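Local coordinates for uncharacterized protein (Starkeya novella, PDB 5I20) that exports amino acids across the bacterial inner membrane with broad specificity, carrying L-threonine, L-methionine, L-lysine and L-glutamate among others, at residues P32-F40 against L75-F83; Y99-S109 against V237-P248. One frame throughout, in Å; residues are numbered along the deposited sequence.

How the contacts relate
Both contacts are buried, antiparallel pairings of transmembrane helix segments, on opposite sides of the chain's centre with their own centres about 21 Å apart. They share no helix. Contact 1 joins helices 32-53 and 65-88, both from the first EamA domain; contact 2 brings a segment of that domain against one of the second. The chemistry differs with the spacing. In contact 1 the axes stay far apart, and large aromatic rings span the gap without polar bonds between the segments. In contact 2 a glycine lets the helices close in, and a tyrosine hydroxyl bonds to the opposite backbone. The same monoolein chain touches both, in keeping with a central cavity between them.

Contact 1 of 2, residues P32-F40 against L75-F83; sequences PFLLTALTF and LFGYHFFYF. With OLC ((2R)-2,3-dihydroxypropyl (9Z)-octadec-9-enoate), chain G.
F83 turns an edge to the face of F33 in a T-shaped stack, centroids 5.0 Å apart and planes at 84°, with F83 CD2 over the middle of the F33 ring. F80 CD1 meets the edge of the F33 ring at CZ, 3.5 Å away; separately, F33 CE1 touches F76 CE1. At the other end the edge of F40 is directed at the face of H79 in an offset edge-to-face pair, centroids 4.9 Å apart. Aromatic rings thus carry most of the contact, and such broad, flat side chains suit segments whose axes, at 155° to each other, come no closer than 11.2 Å.

Aliphatic groups fill in round the rings. P32 CB sits over the centre of the F83 ring, 3.5 Å from its centroid, a CH-pi contact for which the rigid proline ring supplies a compact surface. L75 CD1 touches the edge of F40 at CE2.

T36 and H79 each make a side-chain hydrogen bond within their own helix. T36 turns OG1 back to P32 O (2.7 Å), approaching from above the carbonyl plane, while T36 N reaches the same oxygen from the opposite face. With chi1 at -62°, OG1 lies beside the backbone N and can serve this bond while resting against the edge of F83. H79 ND1 donates to L75 O at 3.0 Å, which probably restrains the imidazole against rotation and keeps its face toward F40. A monoolein chain passes H79 NE2, with C4 at 3.3 Å, and lies over one face of Y82 through C15, consistent with this side lining the central cavity.

Around the pair, helix 181-199 touches T36, F40 and L75, helix 209-221 packs against L35, T39 and F40, and helix 150-169 meets L75, F81 and Y82.

Contact 2 of 2, residues Y99-S109 against V237-P248; sequences YLWPLLIVLFS and VRLLGVLSYAAP. With OLC ((2R)-2,3-dihydroxypropyl (9Z)-octadec-9-enoate), chain G; OLC ((2R)-2,3-dihydroxypropyl (9Z)-octadec-9-enoate), chain H; SO4 (sulfate ion), chain K.
P102 and G241 bring their CA atoms within 4.7 Å, as helices 101-108 and 237-243 run antiparallel at 164° with axes 7.8 Å apart. This is close glycine-mediated helix packing, joining the two EamA domains of a DMT-superfamily transporter. G241 suits the spot because a CB would collide with V106 CG2, which instead lies over the backbone of 238-242. I105 CG2 packs on V237 CG1 beside it.

Beyond the glycine, Y245 reaches across the pair. One face of its ring takes P102 CB, 3.6 Å from the centroid, and its hydroxyl donates to Y99 O (3.0 Å) in the carbonyl plane while accepting a weak bond from L103 N. A phenylalanine here would probably leave Y99 O without this donor and L103 N without its weak acceptor. S244 OG bonds to L240 O and rests near W101 CH2; W101 also borders a monoolein chain. At the far end, bends at chi2 (-110°) and chi3 carry the R238 guanidinium away from 99-109 to a salt bridge with D236, and NH2 makes a weak bond to a sulfate.

The Y99 ring lies between two groups: P248 CG sits 3.9 Å from its centroid over one face, and W101 NE1 lies over the opposite face.

Contact 1 of 2, residues P32-F40 against L75-F83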
loop_
_atom_site.group_PDB
_atom_site.type_symbol
_atom_site.label_atom_id
_atom_site.label_comp_id
_atom_site.label_asym_id
_atom_site.label_seq_id
_atom_site.Cartn_x
_atom_site.Cartn_y
_atom_site.Cartn_z
ATOM N N PRO A 32 -13.261 -2.659 -9.923
ATOM C CA PRO A 32 -12.368 -2.795 -8.762
ATOM C C PRO A 32 -12.788 -3.819 -7.704
ATOM O O PRO A 32 -11.927 -4.544 -7.204
ATOM C CB PRO A 32 -12.376 -1.384 -8.157
ATOM C CG PRO A 32 -13.650 -0.776 -8.623
ATOM C CD PRO A 32 -13.837 -1.305 -10.010
ATOM N N PHE A 33 -14.069 -3.868 -7.355
ATOM C CA PHE A 33 -14.516 -4.746 -6.275
ATOM C C PHE A 33 -14.431 -6.221 -6.648
ATOM O O PHE A 33 -14.028 -7.050 -5.830
ATOM C CB PHE A 33 -15.942 -4.396 -5.853
ATOM C CG PHE A 33 -16.015 -3.302 -4.832
ATOM C CD1 PHE A 33 -15.467 -3.482 -3.570
ATOM C CD2 PHE A 33 -16.630 -2.097 -5.126
ATOM C CE1 PHE A 33 -15.529 -2.480 -2.624
ATOM C CE2 PHE A 33 -16.696 -1.089 -4.181
ATOM C CZ PHE A 33 -16.145 -1.281 -2.930
ATOM N N LEU A 34 -14.817 -6.546 -7.876
ATOM C CA LEU A 34 -14.689 -7.912 -8.366
ATOM C C LEU A 34 -13.220 -8.303 -8.443
ATOM O O LEU A 34 -12.849 -9.424 -8.101
ATOM C CB LEU A 34 -15.345 -8.069 -9.738
ATOM C CG LEU A 34 -15.317 -9.490 -10.306
ATOM C CD1 LEU A 34 -16.126 -10.432 -9.425
ATOM C CD2 LEU A 34 -15.823 -9.515 -11.737
ATOM N N LEU A 35 -12.387 -7.367 -8.887
ATOM C CA LEU A 35 -10.953 -7.606 -9.009
ATOM C C LEU A 35 -10.340 -7.815 -7.629
ATOM O O LEU A 35 -9.416 -8.610 -7.459
ATOM C CB LEU A 35 -10.273 -6.440 -9.732
ATOM C CG LEU A 35 -8.808 -6.618 -10.142
ATOM C CD1 LEU A 35 -8.658 -7.750 -11.149
ATOM C CD2 LEU A 35 -8.240 -5.320 -10.701
ATOM N N THR A 36 -10.872 -7.098 -6.647
ATOM C CA THR A 36 -10.437 -7.234 -5.264
ATOM C C THR A 36 -10.837 -8.598 -4.710
ATOM O O THR A 36 -10.026 -9.292 -4.094
ATOM C CB THR A 36 -11.032 -6.115 -4.384
ATOM O OG1 THR A 36 -10.569 -4.842 -4.854
ATOM C CG2 THR A 36 -10.623 -6.292 -2.930
ATOM N N ALA A 37 -12.092 -8.976 -4.944
ATOM C CA ALA A 37 -12.612 -10.270 -4.510
ATOM C C ALA A 37 -11.793 -11.434 -5.067
ATOM O O ALA A 37 -11.506 -12.397 -4.357
ATOM C CB ALA A 37 -14.069 -10.414 -4.921
ATOM N N LEU A 38 -11.418 -11.339 -6.338
ATOM C CA LEU A 38 -10.646 -12.396 -6.980
ATOM C C LEU A 38 -9.206 -12.426 -6.469
ATOM O O LEU A 38 -8.677 -13.488 -6.144
ATOM C CB LEU A 38 -10.663 -12.225 -8.503
ATOM C CG LEU A 38 -12.009 -12.400 -9.214
ATOM C CD1 LEU A 38 -11.892 -12.044 -10.690
ATOM C CD2 LEU A 38 -12.540 -13.820 -9.051
ATOM N N THR A 39 -8.574 -11.261 -6.391
ATOM C CA THR A 39 -7.164 -11.202 -6.013
ATOM C C THR A 39 -6.924 -11.469 -4.525
ATOM O O THR A 39 -5.885 -12.014 -4.152
ATOM C CB THR A 39 -6.546 -9.836 -6.384
ATOM O OG1 THR A 39 -7.397 -8.778 -5.925
ATOM C CG2 THR A 39 -6.378 -9.725 -7.892
ATOM N N PHE A 40 -7.879 -11.098 -3.678
ATOM C CA PHE A 40 -7.719 -11.311 -2.242
ATOM C C PHE A 40 -8.072 -12.734 -1.829
ATOM O O PHE A 40 -7.595 -13.221 -0.803
ATOM C CB PHE A 40 -8.552 -10.302 -1.448
ATOM C CG PHE A 40 -7.811 -9.036 -1.132
ATOM C CD1 PHE A 40 -7.738 -8.011 -2.059
ATOM C CD2 PHE A 40 -7.169 -8.881 0.083
ATOM C CE1 PHE A 40 -7.050 -6.849 -1.774
ATOM C CE2 PHE A 40 -6.478 -7.722 0.374
ATOM C CZ PHE A 40 -6.419 -6.706 -0.557
ATOM N N LEU A 75 -8.092 -3.579 5.911
ATOM C CA LEU A 75 -7.950 -3.932 4.502
ATOM C C LEU A 75 -9.159 -3.533 3.661
ATOM O O LEU A 75 -8.998 -2.926 2.603
ATOM C CB LEU A 75 -7.690 -5.430 4.354
ATOM C CG LEU A 75 -6.392 -5.942 4.980
ATOM C CD1 LEU A 75 -6.053 -7.318 4.433
ATOM C CD2 LEU A 75 -5.244 -4.968 4.746
ATOM N N PHE A 76 -10.364 -3.867 4.114
ATOM C CA PHE A 76 -11.549 -3.538 3.328
ATOM C C PHE A 76 -11.834 -2.044 3.354
ATOM O O PHE A 76 -12.245 -1.467 2.348
ATOM C CB PHE A 76 -12.778 -4.304 3.817
ATOM C CG PHE A 76 -14.034 -3.971 3.058
ATOM C CD1 PHE A 76 -14.284 -4.540 1.817
ATOM C CD2 PHE A 76 -14.960 -3.078 3.578
ATOM C CE1 PHE A 76 -15.438 -4.229 1.110
ATOM C CE2 PHE A 76 -16.115 -2.761 2.877
ATOM C CZ PHE A 76 -16.354 -3.338 1.642
ATOM N N GLY A 77 -11.616 -1.427 4.511
ATOM C CA GLY A 77 -11.851 -0.005 4.687
ATOM C C GLY A 77 -11.150 0.881 3.672
ATOM O O GLY A 77 -11.797 1.661 2.977
ATOM N N TYR A 78 -9.831 0.765 3.575
ATOM C CA TYR A 78 -9.075 1.661 2.707
ATOM C C TYR A 78 -9.339 1.342 1.236
ATOM O O TYR A 78 -9.237 2.218 0.380
ATOM C CB TYR A 78 -7.574 1.597 3.031
ATOM C CG TYR A 78 -6.801 0.512 2.317
ATOM C CD1 TYR A 78 -6.712 -0.768 2.847
ATOM C CD2 TYR A 78 -6.138 0.776 1.125
ATOM C CE1 TYR A 78 -6.001 -1.758 2.202
ATOM C CE2 TYR A 78 -5.429 -0.207 0.472
ATOM C CZ TYR A 78 -5.358 -1.471 1.016
ATOM O OH TYR A 78 -4.650 -2.454 0.369
ATOM N N HIS A 79 -9.698 0.092 0.954
ATOM C CA HIS A 79 -10.105 -0.312 -0.393
ATOM C C HIS A 79 -11.406 0.358 -0.832
ATOM O O HIS A 79 -11.500 0.887 -1.938
ATOM C CB HIS A 79 -10.272 -1.829 -0.466
ATOM C CG HIS A 79 -9.082 -2.543 -1.024
ATOM N ND1 HIS A 79 -8.051 -3.001 -0.234
ATOM C CD2 HIS A 79 -8.763 -2.881 -2.295
ATOM C CE1 HIS A 79 -7.145 -3.589 -0.995
ATOM N NE2 HIS A 79 -7.554 -3.532 -2.249
ATOM N N PHE A 80 -12.409 0.319 0.039
ATOM C CA PHE A 80 -13.730 0.866 -0.262
ATOM C C PHE A 80 -13.687 2.370 -0.512
ATOM O O PHE A 80 -14.339 2.873 -1.426
ATOM C CB PHE A 80 -14.699 0.556 0.882
ATOM C CG PHE A 80 -16.065 1.163 0.709
ATOM C CD1 PHE A 80 -17.025 0.526 -0.059
ATOM C CD2 PHE A 80 -16.394 2.361 1.326
ATOM C CE1 PHE A 80 -18.286 1.076 -0.217
ATOM C CE2 PHE A 80 -17.651 2.916 1.172
ATOM C CZ PHE A 80 -18.598 2.273 0.400
ATOM N N PHE A 81 -12.920 3.084 0.306
ATOM C CA PHE A 81 -12.859 4.538 0.209
ATOM C C PHE A 81 -11.995 4.993 -0.961
ATOM O O PHE A 81 -12.221 6.061 -1.528
ATOM C CB PHE A 81 -12.343 5.142 1.517
ATOM C CG PHE A 81 -13.395 5.253 2.583
ATOM C CD1 PHE A 81 -14.296 6.305 2.577
ATOM C CD2 PHE A 81 -13.491 4.300 3.584
ATOM C CE1 PHE A 81 -15.267 6.408 3.554
ATOM C CE2 PHE A 81 -14.460 4.398 4.562
ATOM C CZ PHE A 81 -15.347 5.452 4.548
ATOM N N TYR A 82 -11.013 4.183 -1.333
ATOM C CA TYR A 82 -10.180 4.525 -2.474
ATOM C C TYR A 82 -10.942 4.306 -3.779
ATOM O O TYR A 82 -10.792 5.074 -4.731
ATOM C CB TYR A 82 -8.884 3.718 -2.470
ATOM C CG TYR A 82 -7.908 4.191 -3.517
ATOM C CD1 TYR A 82 -7.397 5.483 -3.481
ATOM C CD2 TYR A 82 -7.504 3.355 -4.548
ATOM C CE1 TYR A 82 -6.509 5.927 -4.439
ATOM C CE2 TYR A 82 -6.615 3.789 -5.512
ATOM C CZ TYR A 82 -6.121 5.075 -5.453
ATOM O OH TYR A 82 -5.237 5.512 -6.410
ATOM N N PHE A 83 -11.764 3.262 -3.818
ATOM C CA PHE A 83 -12.609 3.006 -4.983
ATOM C C PHE A 83 -13.648 4.112 -5.128
ATOM O O PHE A 83 -14.003 4.505 -6.240
ATOM C CB PHE A 83 -13.295 1.641 -4.875
ATOM C CG PHE A 83 -12.342 0.482 -4.894
ATOM C CD1 PHE A 83 -11.070 0.620 -5.432
ATOM C CD2 PHE A 83 -12.714 -0.747 -4.374
ATOM C CE1 PHE A 83 -10.185 -0.446 -5.448
ATOM C CE2 PHE A 83 -11.836 -1.815 -4.388
ATOM C CZ PHE A 83 -10.569 -1.664 -4.926
HETATM C C10 OLC G . -0.918 0.577 0.064
HETATM C C9 OLC G . -0.700 -0.840 -0.337
HETATM C C11 OLC G . -2.304 1.119 0.091
HETATM C C8 OLC G . -1.858 -1.691 -0.729
HETATM C C16 OLC G . -2.517 4.085 -3.998
HETATM C C12 OLC G . -2.280 2.582 -0.197
HETATM C C7 OLC G . -1.940 -1.809 -2.213
HETATM C C15 OLC G . -3.683 3.779 -3.119
HETATM C C13 OLC G . -3.577 2.987 -0.811
HETATM C C6 OLC G . -3.079 -2.701 -2.582
HETATM C C14 OLC G . -3.368 4.158 -1.710
HETATM C C5 OLC G . -4.038 -1.958 -3.449
HETATM C C4 OLC G . -4.943 -2.918 -4.147
HETATM C C3 OLC G . -5.761 -2.191 -5.161
HETATM C C2 OLC G . -6.510 -3.176 -5.994
#

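Contact 2 of 2, residues Y99-S109 against V237-P248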
loop_
_atom_site.group_PDB
_atom_site.type_symbol
_atom_site.label_atom_id
_atom_site.label_comp_id
_atom_site.label_asym_id
_atom_site.label_seq_id
_atom_site.Cartn_x
_atom_site.Cartn_y
_atom_site.Cartn_z
ATOM N N TYR A 99 -1.650 9.091 -1.287
ATOM C CA TYR A 99 -0.234 8.848 -1.011
ATOM C C TYR A 99 0.335 9.807 0.030
ATOM O O TYR A 99 1.546 10.022 0.108
ATOM C CB TYR A 99 0.590 8.899 -2.300
ATOM C CG TYR A 99 1.144 7.538 -2.650
ATOM C CD1 TYR A 99 2.215 7.005 -1.944
ATOM C CD2 TYR A 99 0.579 6.770 -3.659
ATOM C CE1 TYR A 99 2.720 5.756 -2.242
ATOM C CE2 TYR A 99 1.079 5.515 -3.966
ATOM C CZ TYR A 99 2.150 5.014 -3.254
ATOM O OH TYR A 99 2.655 3.770 -3.550
ATOM N N LEU A 100 -0.557 10.367 0.838
ATOM C CA LEU A 100 -0.168 10.975 2.095
ATOM C C LEU A 100 0.083 9.891 3.138
ATOM O O LEU A 100 0.654 10.164 4.193
ATOM C CB LEU A 100 -1.244 11.944 2.593
ATOM C CG LEU A 100 -1.284 13.310 1.908
ATOM C CD1 LEU A 100 -2.551 14.064 2.277
ATOM C CD2 LEU A 100 -0.051 14.113 2.284
ATOM N N TRP A 101 -0.331 8.659 2.842
ATOM C CA TRP A 101 -0.257 7.594 3.845
ATOM C C TRP A 101 1.158 7.235 4.326
ATOM O O TRP A 101 1.311 6.828 5.476
ATOM C CB TRP A 101 -0.974 6.318 3.355
ATOM C CG TRP A 101 -0.337 5.503 2.247
ATOM C CD1 TRP A 101 -0.661 5.538 0.921
ATOM C CD2 TRP A 101 0.685 4.496 2.379
ATOM N NE1 TRP A 101 0.105 4.641 0.219
ATOM C CE2 TRP A 101 0.937 3.986 1.086
ATOM C CE3 TRP A 101 1.419 3.990 3.457
ATOM C CZ2 TRP A 101 1.890 2.992 0.843
ATOM C CZ3 TRP A 101 2.368 2.999 3.213
ATOM C CH2 TRP A 101 2.591 2.512 1.916
ATOM N N PRO A 102 2.192 7.376 3.475
ATOM C CA PRO A 102 3.496 7.078 4.083
ATOM C C PRO A 102 3.903 8.109 5.137
ATOM O O PRO A 102 4.472 7.733 6.161
ATOM C CB PRO A 102 4.455 7.106 2.890
ATOM C CG PRO A 102 3.593 6.794 1.710
ATOM C CD PRO A 102 2.292 7.481 2.007
ATOM N N LEU A 103 3.607 9.382 4.891
ATOM C CA LEU A 103 3.876 10.435 5.866
ATOM C C LEU A 103 3.068 10.208 7.144
ATOM O O LEU A 103 3.560 10.426 8.250
ATOM C CB LEU A 103 3.558 11.810 5.271
ATOM C CG LEU A 103 3.700 13.029 6.188
ATOM C CD1 LEU A 103 5.128 13.162 6.701
ATOM C CD2 LEU A 103 3.269 14.299 5.459
ATOM N N LEU A 104 1.830 9.756 6.983
ATOM C CA LEU A 104 0.946 9.512 8.115
ATOM C C LEU A 104 1.482 8.405 9.016
ATOM O O LEU A 104 1.421 8.511 10.240
ATOM C CB LEU A 104 -0.461 9.163 7.626
ATOM C CG LEU A 104 -1.237 10.305 6.971
ATOM C CD1 LEU A 104 -2.607 9.844 6.502
ATOM C CD2 LEU A 104 -1.360 11.481 7.932
ATOM N N ILE A 105 2.008 7.348 8.406
ATOM C CA ILE A 105 2.621 6.261 9.157
ATOM C C ILE A 105 3.809 6.767 9.981
ATOM O O ILE A 105 3.943 6.429 11.159
ATOM C CB ILE A 105 3.080 5.117 8.222
ATOM C CG1 ILE A 105 1.863 4.345 7.703
ATOM C CG2 ILE A 105 4.037 4.177 8.938
ATOM C CD1 ILE A 105 2.208 3.174 6.816
ATOM N N VAL A 106 4.659 7.581 9.361
ATOM C CA VAL A 106 5.801 8.163 10.059
ATOM C C VAL A 106 5.329 8.986 11.254
ATOM O O VAL A 106 5.820 8.809 12.368
ATOM C CB VAL A 106 6.655 9.053 9.129
ATOM C CG1 VAL A 106 7.743 9.765 9.923
ATOM C CG2 VAL A 106 7.266 8.225 8.007
ATOM N N LEU A 107 4.361 9.867 11.020
ATOM C CA LEU A 107 3.805 10.697 12.084
ATOM C C LEU A 107 3.094 9.863 13.157
ATOM O O LEU A 107 3.258 10.113 14.351
ATOM C CB LEU A 107 2.846 11.740 11.498
ATOM C CG LEU A 107 3.484 12.809 10.601
ATOM C CD1 LEU A 107 2.433 13.709 9.963
ATOM C CD2 LEU A 107 4.494 13.637 11.389
ATOM N N PHE A 108 2.320 8.864 12.739
ATOM C CA PHE A 108 1.554 8.062 13.693
ATOM C C PHE A 108 2.437 7.088 14.475
ATOM O O PHE A 108 2.016 6.556 15.502
ATOM C CB PHE A 108 0.434 7.289 12.983
ATOM C CG PHE A 108 -0.632 8.169 12.381
ATOM C CD1 PHE A 108 -0.757 9.496 12.758
ATOM C CD2 PHE A 108 -1.510 7.665 11.435
ATOM C CE1 PHE A 108 -1.736 10.304 12.199
ATOM C CE2 PHE A 108 -2.491 8.468 10.877
ATOM C CZ PHE A 108 -2.604 9.787 11.260
ATOM N N SER A 109 3.658 6.859 13.997
ATOM C CA SER A 109 4.574 5.939 14.671
ATOM C C SER A 109 5.057 6.520 15.993
ATOM O O SER A 109 5.589 5.801 16.840
ATOM C CB SER A 109 5.770 5.603 13.777
ATOM O OG SER A 109 6.615 6.726 13.604
ATOM N N VAL A 237 9.015 0.773 11.827
ATOM C CA VAL A 237 7.817 1.388 11.265
ATOM C C VAL A 237 8.059 2.779 10.674
ATOM O O VAL A 237 7.555 3.095 9.594
ATOM C CB VAL A 237 6.702 1.496 12.329
ATOM C CG1 VAL A 237 5.481 2.211 11.762
ATOM C CG2 VAL A 237 6.322 0.118 12.840
ATOM N N ARG A 238 8.820 3.618 11.370
ATOM C CA ARG A 238 9.009 4.981 10.887
ATOM C C ARG A 238 9.884 4.980 9.639
ATOM O O ARG A 238 9.741 5.839 8.772
ATOM C CB ARG A 238 9.600 5.890 11.977
ATOM C CG ARG A 238 10.953 5.481 12.531
ATOM C CD ARG A 238 10.829 4.981 13.962
ATOM N NE ARG A 238 11.879 5.508 14.826
ATOM C CZ ARG A 238 13.060 4.926 15.019
ATOM N NH1 ARG A 238 13.353 3.789 14.407
ATOM N NH2 ARG A 238 13.950 5.484 15.828
ATOM N N LEU A 239 10.769 3.996 9.539
ATOM C CA LEU A 239 11.622 3.866 8.366
ATOM C C LEU A 239 10.849 3.306 7.173
ATOM O O LEU A 239 11.016 3.774 6.045
ATOM C CB LEU A 239 12.830 2.982 8.679
ATOM C CG LEU A 239 13.894 2.895 7.583
ATOM C CD1 LEU A 239 14.306 4.287 7.132
ATOM C CD2 LEU A 239 15.099 2.113 8.079
ATOM N N LEU A 240 10.006 2.309 7.424
ATOM C CA LEU A 240 9.191 1.720 6.363
ATOM C C LEU A 240 8.186 2.737 5.829
ATOM O O LEU A 240 7.790 2.679 4.664
ATOM C CB LEU A 240 8.475 0.459 6.862
ATOM C CG LEU A 240 9.361 -0.779 7.032
ATOM C CD1 LEU A 240 8.639 -1.868 7.812
ATOM C CD2 LEU A 240 9.815 -1.307 5.675
ATOM N N GLY A 241 7.777 3.671 6.684
ATOM C CA GLY A 241 6.968 4.797 6.251
ATOM C C GLY A 241 7.729 5.647 5.249
ATOM O O GLY A 241 7.216 5.976 4.179
ATOM N N VAL A 242 8.968 5.986 5.596
ATOM C CA VAL A 242 9.842 6.753 4.714
ATOM C C VAL A 242 10.079 6.013 3.399
ATOM O O VAL A 242 9.953 6.590 2.319
ATOM C CB VAL A 242 11.208 7.051 5.388
ATOM C CG1 VAL A 242 12.142 7.773 4.425
ATOM C CG2 VAL A 242 11.006 7.876 6.650
ATOM N N LEU A 243 10.404 4.728 3.499
ATOM C CA LEU A 243 10.739 3.917 2.333
ATOM C C LEU A 243 9.551 3.670 1.408
ATOM O O LEU A 243 9.735 3.326 0.243
ATOM C CB LEU A 243 11.327 2.579 2.778
ATOM C CG LEU A 243 12.671 2.658 3.502
ATOM C CD1 LEU A 243 13.086 1.290 4.013
ATOM C CD2 LEU A 243 13.741 3.249 2.592
ATOM N N SER A 244 8.337 3.842 1.918
ATOM C CA SER A 244 7.147 3.608 1.103
ATOM C C SER A 244 7.043 4.580 -0.079
ATOM O O SER A 244 6.458 4.241 -1.103
ATOM C CB SER A 244 5.888 3.681 1.970
ATOM O OG SER A 244 5.799 2.544 2.814
ATOM N N TYR A 245 7.630 5.772 0.039
ATOM C CA TYR A 245 7.656 6.695 -1.101
ATOM C C TYR A 245 8.585 6.221 -2.223
ATOM O O TYR A 245 8.743 6.906 -3.228
ATOM C CB TYR A 245 8.060 8.106 -0.661
ATOM C CG TYR A 245 6.940 8.860 0.010
ATOM C CD1 TYR A 245 5.714 9.031 -0.625
ATOM C CD2 TYR A 245 7.095 9.374 1.291
ATOM C CE1 TYR A 245 4.682 9.707 -0.010
ATOM C CE2 TYR A 245 6.068 10.050 1.916
ATOM C CZ TYR A 245 4.863 10.213 1.262
ATOM O OH TYR A 245 3.836 10.886 1.882
ATOM N N ALA A 246 9.203 5.058 -2.058
ATOM C CA ALA A 246 9.975 4.480 -3.148
ATOM C C ALA A 246 9.042 3.844 -4.174
ATOM O O ALA A 246 9.395 3.717 -5.344
ATOM C CB ALA A 246 10.971 3.458 -2.628
ATOM N N ALA A 247 7.848 3.460 -3.732
ATOM C CA ALA A 247 6.896 2.764 -4.598
ATOM C C ALA A 247 6.494 3.565 -5.846
ATOM O O ALA A 247 6.496 3.008 -6.941
ATOM C CB ALA A 247 5.652 2.356 -3.806
ATOM N N PRO A 248 6.150 4.865 -5.700
ATOM C CA PRO A 248 5.834 5.609 -6.930
ATOM C C PRO A 248 7.015 5.726 -7.890
ATOM O O PRO A 248 6.825 5.649 -9.103
ATOM C CB PRO A 248 5.431 6.992 -6.410
ATOM C CG PRO A 248 4.953 6.741 -5.022
ATOM C CD PRO A 248 5.853 5.666 -4.498
HETATM C C10 OLC G . -0.918 0.577 0.064
HETATM C C9 OLC G . -0.700 -0.840 -0.337
HETATM C C11 OLC G . -2.304 1.119 0.091
HETATM C C8 OLC G . -1.858 -1.691 -0.729
HETATM C C16 OLC G . -2.517 4.085 -3.998
HETATM C C12 OLC G . -2.280 2.582 -0.197
HETATM C C7 OLC G . -1.940 -1.809 -2.213
HETATM C C15 OLC G . -3.683 3.779 -3.119
HETATM C C13 OLC G . -3.577 2.987 -0.811
HETATM C C6 OLC G . -3.079 -2.701 -2.582
HETATM C C14 OLC G . -3.368 4.158 -1.710
HETATM C C5 OLC G . -4.038 -1.958 -3.449
HETATM C C4 OLC G . -4.943 -2.918 -4.147
HETATM C C3 OLC G . -5.761 -2.191 -5.161
HETATM C C2 OLC G . -6.510 -3.176 -5.994
HETATM C C8 OLC H . 16.473 -0.085 1.624
HETATM C C7 OLC H . 16.077 -1.444 2.091
HETATM C C6 OLC H . 15.591 -1.371 3.499
HETATM C C5 OLC H . 16.753 -1.152 4.406
HETATM C C4 OLC H . 16.391 -1.566 5.791
HETATM C C3 OLC H . 17.479 -1.153 6.722
HETATM C C2 OLC H . 17.287 -1.831 8.035
HETATM C C1 OLC H . 17.303 -0.811 9.119
HETATM O O19 OLC H . 16.622 -0.975 10.122
HETATM O O20 OLC H . 18.139 0.276 9.016
HETATM S S SO4 K . 16.884 4.233 17.117
HETATM O O1 SO4 K . 18.012 4.028 18.020
HETATM O O2 SO4 K . 15.934 5.157 17.728
HETATM O O3 SO4 K . 17.368 4.791 15.858
HETATM O O4 SO4 K . 16.223 2.958 16.864
#